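Local coordinates for protein L-rhamnose mutarotase (Formosa agariphila, PDB 6HHN) that catalyses the interconversion of alpha- and beta-L-rhamnose, a step in the breakdown of the green-algal polysaccharide ulvan, at residues 16-28 with 94-108. Sequence-based numbering, arbitrary orientation.
Sequences AFKMKLNKGQKQA and IMQVNPDNSPVSIPL
Lys18 pairs with Ile106 in antiparallel register: Lys18 N donates to Ile106 O at 2.8 Å, and Ile106 N returns to Lys18 O, lying in its carbonyl plane. Farther along, 94-108 meets 16-28 a second time, with Gln96 N bonded to Lys20 O (3.0 Å) and Asn22 N to Ile94 O (2.8 Å). A water bridges the gap between the two pairings, accepting from Lys20 N at 2.9 Å and lying close to Gln96 O and Val104 O. Met19 CG approaches Val104 O (3.4 Å), while its SD runs alongside the Pro103 ring; Met19 SD lies 4.0 Å from Pro103 CB and also meets the edge of the Phe17 ring in plane. Leu21, with CG anti to the backbone N (chi1 -169°), brings CD1 to 3.2 Å from Ile94 O. Gln25, at the helix N-cap, folds its bent chain over Ile94, whose CD1 reaches Ala28 CB. The Asn22 amide lies against the Ile94-Met95 backbone, and ND2 makes a weak hydrogen bond to Asp93 O; an alanine here would probably leave that carbonyl without this donor and bare the peptide beneath. Just before Pro103 in the chain, an Asx turn forms: Asp100 OD1 accepts from Ser102 N and OG. In the given conformer Met95 packs on Tyr29, and Pro103 lies near Trp88, both probable substrate-binding residues, so the contact probably adjoins the sugar pocket of this dimeric alpha-beta barrel fold. Strand 13-20 runs between 62-69 and 106-114, while helix 26-34 adjoins Ile94 and Met95.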
loop_
_atom_site.group_PDB
_atom_site.type_symbol
_atom_site.label_atom_id
_atom_site.label_comp_id
_atom_site.label_asym_id
_atom_site.label_seq_id
_atom_site.Cartn_x
_atom_site.Cartn_y
_atom_site.Cartn_z
ATOM N N ALA A 16 -1.137 -7.017 0.370
ATOM C CA ALA A 16 -1.580 -5.752 -0.188
ATOM C C ALA A 16 -2.425 -6.017 -1.421
ATOM O O ALA A 16 -2.189 -6.977 -2.167
ATOM C CB ALA A 16 -0.387 -4.864 -0.573
ATOM N N PHE A 17 -3.380 -5.112 -1.650
ATOM C CA PHE A 17 -4.266 -5.262 -2.798
ATOM C C PHE A 17 -4.829 -3.916 -3.203
ATOM O O PHE A 17 -4.866 -2.973 -2.414
ATOM C CB PHE A 17 -5.381 -6.289 -2.550
ATOM C CG PHE A 17 -6.143 -6.133 -1.248
ATOM C CD1 PHE A 17 -5.636 -6.643 -0.065
ATOM C CD2 PHE A 17 -7.356 -5.477 -1.208
ATOM C CE1 PHE A 17 -6.336 -6.511 1.131
ATOM C CE2 PHE A 17 -8.066 -5.354 -0.011
ATOM C CZ PHE A 17 -7.545 -5.873 1.149
ATOM N N LYS A 18 -5.278 -3.846 -4.455
ATOM C CA LYS A 18 -5.794 -2.632 -5.068
ATOM C C LYS A 18 -7.279 -2.809 -5.340
ATOM O O LYS A 18 -7.698 -3.838 -5.881
ATOM C CB LYS A 18 -5.029 -2.399 -6.380
ATOM C CG LYS A 18 -5.572 -1.329 -7.280
ATOM C CD LYS A 18 -4.776 -1.221 -8.601
ATOM C CE LYS A 18 -5.567 -0.422 -9.607
ATOM N NZ LYS A 18 -4.875 -0.272 -10.896
ATOM N N MET A 19 -8.063 -1.799 -4.970
ATOM C CA MET A 19 -9.494 -1.749 -5.238
ATOM C C MET A 19 -9.812 -0.447 -5.952
ATOM O O MET A 19 -8.950 0.423 -6.099
ATOM C CB MET A 19 -10.304 -1.871 -3.946
ATOM C CG MET A 19 -10.138 -3.228 -3.276
ATOM S SD MET A 19 -10.957 -3.371 -1.692
ATOM C CE MET A 19 -9.902 -2.324 -0.694
ATOM N N LYS A 20 -11.060 -0.307 -6.393
ATOM C CA LYS A 20 -11.479 0.825 -7.209
ATOM C C LYS A 20 -12.739 1.425 -6.602
ATOM O O LYS A 20 -13.724 0.717 -6.384
ATOM C CB LYS A 20 -11.738 0.424 -8.670
ATOM C CG LYS A 20 -10.533 -0.094 -9.491
ATOM C CD LYS A 20 -9.445 0.958 -9.676
ATOM C CE LYS A 20 -9.936 2.177 -10.440
ATOM N NZ LYS A 20 -8.809 3.116 -10.757
ATOM N N LEU A 21 -12.698 2.712 -6.315
ATOM C CA LEU A 21 -13.856 3.482 -5.876
ATOM C C LEU A 21 -14.514 4.148 -7.075
ATOM O O LEU A 21 -13.854 4.497 -8.066
ATOM C CB LEU A 21 -13.357 4.540 -4.879
ATOM C CG LEU A 21 -14.317 5.358 -4.025
ATOM C CD1 LEU A 21 -15.093 4.467 -3.080
ATOM C CD2 LEU A 21 -13.547 6.411 -3.250
ATOM N N ASN A 22 -15.817 4.333 -7.000
ATOM C CA ASN A 22 -16.499 5.073 -8.046
ATOM C C ASN A 22 -16.156 6.557 -7.931
ATOM O O ASN A 22 -15.907 7.074 -6.843
ATOM C CB ASN A 22 -18.009 4.879 -7.944
ATOM C CG ASN A 22 -18.446 3.460 -8.272
ATOM O OD1 ASN A 22 -17.695 2.670 -8.838
ATOM N ND2 ASN A 22 -19.685 3.146 -7.940
ATOM N N LYS A 23 -16.151 7.245 -9.072
ATOM C CA LYS A 23 -15.742 8.641 -9.095
ATOM C C LYS A 23 -16.562 9.464 -8.112
ATOM O O LYS A 23 -17.786 9.342 -8.055
ATOM C CB LYS A 23 -15.936 9.206 -10.508
ATOM C CG LYS A 23 -15.218 8.428 -11.597
ATOM C CD LYS A 23 -15.070 9.252 -12.875
ATOM C CE LYS A 23 -13.739 8.962 -13.563
ATOM N NZ LYS A 23 -13.548 9.780 -14.799
ATOM N N GLY A 24 -15.876 10.308 -7.341
ATOM C CA GLY A 24 -16.522 11.274 -6.475
ATOM C C GLY A 24 -17.015 10.758 -5.144
ATOM O O GLY A 24 -17.699 11.502 -4.430
ATOM N N GLN A 25 -16.682 9.523 -4.771
ATOM C CA GLN A 25 -17.267 8.897 -3.592
ATOM C C GLN A 25 -16.290 8.784 -2.428
ATOM O O GLN A 25 -16.539 8.017 -1.496
ATOM C CB GLN A 25 -17.828 7.520 -3.949
ATOM C CG GLN A 25 -18.915 7.565 -4.997
ATOM C CD GLN A 25 -20.071 8.439 -4.574
ATOM O OE1 GLN A 25 -20.490 8.428 -3.420
ATOM N NE2 GLN A 25 -20.573 9.227 -5.504
ATOM N N LYS A 26 -15.194 9.553 -2.445
ATOM C CA LYS A 26 -14.257 9.500 -1.333
ATOM C C LYS A 26 -14.958 9.795 -0.016
ATOM O O LYS A 26 -14.727 9.109 0.985
ATOM C CB LYS A 26 -13.096 10.479 -1.556
ATOM C CG LYS A 26 -12.099 10.526 -0.391
ATOM C CD LYS A 26 -11.021 11.574 -0.621
ATOM C CE LYS A 26 -10.204 11.812 0.633
ATOM N NZ LYS A 26 -9.346 13.028 0.474
ATOM N N GLN A 27 -15.806 10.829 0.014
ATOM C CA GLN A 27 -16.414 11.238 1.276
ATOM C C GLN A 27 -17.288 10.125 1.838
ATOM O O GLN A 27 -17.217 9.796 3.036
ATOM C CB GLN A 27 -17.235 12.512 1.084
ATOM C CG GLN A 27 -17.474 13.275 2.377
ATOM C CD GLN A 27 -16.171 13.711 3.040
ATOM O OE1 GLN A 27 -15.215 14.109 2.364
ATOM N NE2 GLN A 27 -16.121 13.620 4.366
ATOM N N ALA A 28 -18.131 9.534 0.986
ATOM C CA ALA A 28 -19.009 8.462 1.435
ATOM C C ALA A 28 -18.197 7.268 1.920
ATOM O O ALA A 28 -18.513 6.662 2.956
ATOM C CB ALA A 28 -19.928 8.043 0.290
ATOM N N ILE A 94 -20.950 2.467 -4.170
ATOM C CA ILE A 94 -19.842 3.408 -4.330
ATOM C C ILE A 94 -18.534 2.740 -4.692
ATOM O O ILE A 94 -17.548 3.447 -4.924
ATOM C CB ILE A 94 -19.680 4.323 -3.102
ATOM C CG1 ILE A 94 -19.252 3.516 -1.887
ATOM C CG2 ILE A 94 -21.004 5.075 -2.862
ATOM C CD1 ILE A 94 -19.081 4.380 -0.644
ATOM N N MET A 95 -18.473 1.412 -4.728
ATOM C CA MET A 95 -17.282 0.657 -5.088
ATOM C C MET A 95 -17.495 -0.035 -6.432
ATOM O O MET A 95 -18.624 -0.326 -6.822
ATOM C CB MET A 95 -16.999 -0.452 -4.046
ATOM C CG MET A 95 -16.806 0.008 -2.621
ATOM S SD MET A 95 -15.178 0.705 -2.372
ATOM C CE MET A 95 -14.134 -0.758 -2.522
ATOM N N GLN A 96 -16.394 -0.300 -7.130
ATOM C CA GLN A 96 -16.408 -1.193 -8.274
ATOM C C GLN A 96 -16.494 -2.624 -7.765
ATOM O O GLN A 96 -15.602 -3.095 -7.052
ATOM C CB GLN A 96 -15.165 -0.987 -9.124
ATOM C CG GLN A 96 -15.250 -1.653 -10.449
ATOM C CD GLN A 96 -14.040 -1.355 -11.322
ATOM O OE1 GLN A 96 -13.933 -0.295 -11.927
ATOM N NE2 GLN A 96 -13.111 -2.273 -11.341
ATOM N N VAL A 97 -17.593 -3.301 -8.077
ATOM C CA VAL A 97 -17.884 -4.586 -7.480
ATOM C C VAL A 97 -18.254 -5.622 -8.523
ATOM O O VAL A 97 -18.658 -5.305 -9.639
ATOM C CB VAL A 97 -19.010 -4.515 -6.428
ATOM C CG1 VAL A 97 -18.671 -3.560 -5.320
ATOM C CG2 VAL A 97 -20.337 -4.127 -7.077
ATOM N N ASN A 98 -18.127 -6.873 -8.109
ATOM C CA ASN A 98 -18.590 -8.033 -8.836
ATOM C C ASN A 98 -20.092 -8.214 -8.680
ATOM O O ASN A 98 -20.734 -7.539 -7.876
ATOM C CB ASN A 98 -17.881 -9.257 -8.272
ATOM C CG ASN A 98 -16.412 -9.223 -8.524
ATOM O OD1 ASN A 98 -15.989 -9.082 -9.667
ATOM N ND2 ASN A 98 -15.613 -9.299 -7.463
ATOM N N PRO A 99 -20.677 -9.110 -9.481
ATOM C CA PRO A 99 -22.111 -9.405 -9.330
ATOM C C PRO A 99 -22.555 -9.763 -7.922
ATOM O O PRO A 99 -23.693 -9.430 -7.552
ATOM C CB PRO A 99 -22.321 -10.552 -10.334
ATOM C CG PRO A 99 -21.316 -10.234 -11.445
ATOM C CD PRO A 99 -20.085 -9.769 -10.662
ATOM N N ASP A 100 -21.708 -10.408 -7.123
ATOM C CA ASP A 100 -22.050 -10.755 -5.745
ATOM C C ASP A 100 -21.775 -9.629 -4.761
ATOM O O ASP A 100 -21.945 -9.821 -3.546
ATOM C CB ASP A 100 -21.355 -12.053 -5.302
ATOM C CG ASP A 100 -19.845 -11.925 -5.165
ATOM O OD1 ASP A 100 -19.286 -10.824 -5.357
ATOM O OD2 ASP A 100 -19.222 -12.962 -4.840
ATOM N N ASN A 101 -21.414 -8.458 -5.262
ATOM C CA ASN A 101 -21.137 -7.225 -4.523
ATOM C C ASN A 101 -19.773 -7.213 -3.848
ATOM O O ASN A 101 -19.423 -6.192 -3.266
ATOM C CB ASN A 101 -22.263 -6.847 -3.546
ATOM C CG ASN A 101 -23.524 -6.413 -4.268
ATOM O OD1 ASN A 101 -23.484 -5.927 -5.416
ATOM N ND2 ASN A 101 -24.649 -6.571 -3.609
ATOM N N SER A 102 -18.974 -8.269 -3.959
ATOM C CA SER A 102 -17.612 -8.193 -3.437
ATOM C C SER A 102 -16.807 -7.211 -4.285
ATOM O O SER A 102 -16.978 -7.149 -5.510
ATOM C CB SER A 102 -16.946 -9.566 -3.455
ATOM O OG SER A 102 -16.812 -10.075 -4.775
ATOM N N PRO A 103 -15.942 -6.414 -3.672
ATOM C CA PRO A 103 -15.154 -5.458 -4.454
ATOM C C PRO A 103 -14.189 -6.168 -5.378
ATOM O O PRO A 103 -13.608 -7.201 -5.041
ATOM C CB PRO A 103 -14.391 -4.654 -3.393
ATOM C CG PRO A 103 -14.476 -5.417 -2.157
ATOM C CD PRO A 103 -15.716 -6.273 -2.215
ATOM N N VAL A 104 -14.059 -5.626 -6.594
ATOM C CA VAL A 104 -12.947 -6.006 -7.451
ATOM C C VAL A 104 -11.655 -5.750 -6.696
ATOM O O VAL A 104 -11.493 -4.714 -6.042
ATOM C CB VAL A 104 -13.016 -5.204 -8.762
ATOM C CG1 VAL A 104 -11.789 -5.463 -9.602
ATOM C CG2 VAL A 104 -14.292 -5.570 -9.533
ATOM N N SER A 105 -10.732 -6.699 -6.780
ATOM C CA SER A 105 -9.504 -6.629 -5.996
ATOM C C SER A 105 -8.362 -7.223 -6.797
ATOM O O SER A 105 -8.485 -8.347 -7.289
ATOM C CB SER A 105 -9.699 -7.442 -4.711
ATOM O OG SER A 105 -8.639 -7.261 -3.810
ATOM N N ILE A 106 -7.278 -6.478 -6.934
ATOM C CA ILE A 106 -6.084 -6.887 -7.679
ATOM C C ILE A 106 -4.961 -7.094 -6.675
ATOM O O ILE A 106 -4.575 -6.144 -5.982
ATOM C CB ILE A 106 -5.692 -5.808 -8.708
ATOM C CG1 ILE A 106 -6.837 -5.514 -9.674
ATOM C CG2 ILE A 106 -4.407 -6.208 -9.437
ATOM C CD1 ILE A 106 -6.995 -6.522 -10.742
ATOM N N PRO A 107 -4.400 -8.293 -6.534
ATOM C CA PRO A 107 -3.338 -8.474 -5.538
ATOM C C PRO A 107 -2.046 -7.808 -5.986
ATOM O O PRO A 107 -1.740 -7.727 -7.179
ATOM C CB PRO A 107 -3.173 -9.996 -5.462
ATOM C CG PRO A 107 -3.627 -10.484 -6.810
ATOM C CD PRO A 107 -4.739 -9.553 -7.227
ATOM N N LEU A 108 -1.273 -7.343 -5.007
ATOM C CA LEU A 108 0.008 -6.695 -5.249
ATOM C C LEU A 108 1.110 -7.500 -4.580
ATOM O O LEU A 108 1.025 -7.804 -3.387
ATOM C CB LEU A 108 -0.020 -5.279 -4.693
ATOM C CG LEU A 108 -1.165 -4.399 -5.206
ATOM C CD1 LEU A 108 -1.271 -3.097 -4.417
ATOM C CD2 LEU A 108 -0.986 -4.112 -6.659
HETATM O O HOH W 1 0.355 -9.047 -1.211
HETATM O O HOH W 2 -12.975 -2.401 -5.970
#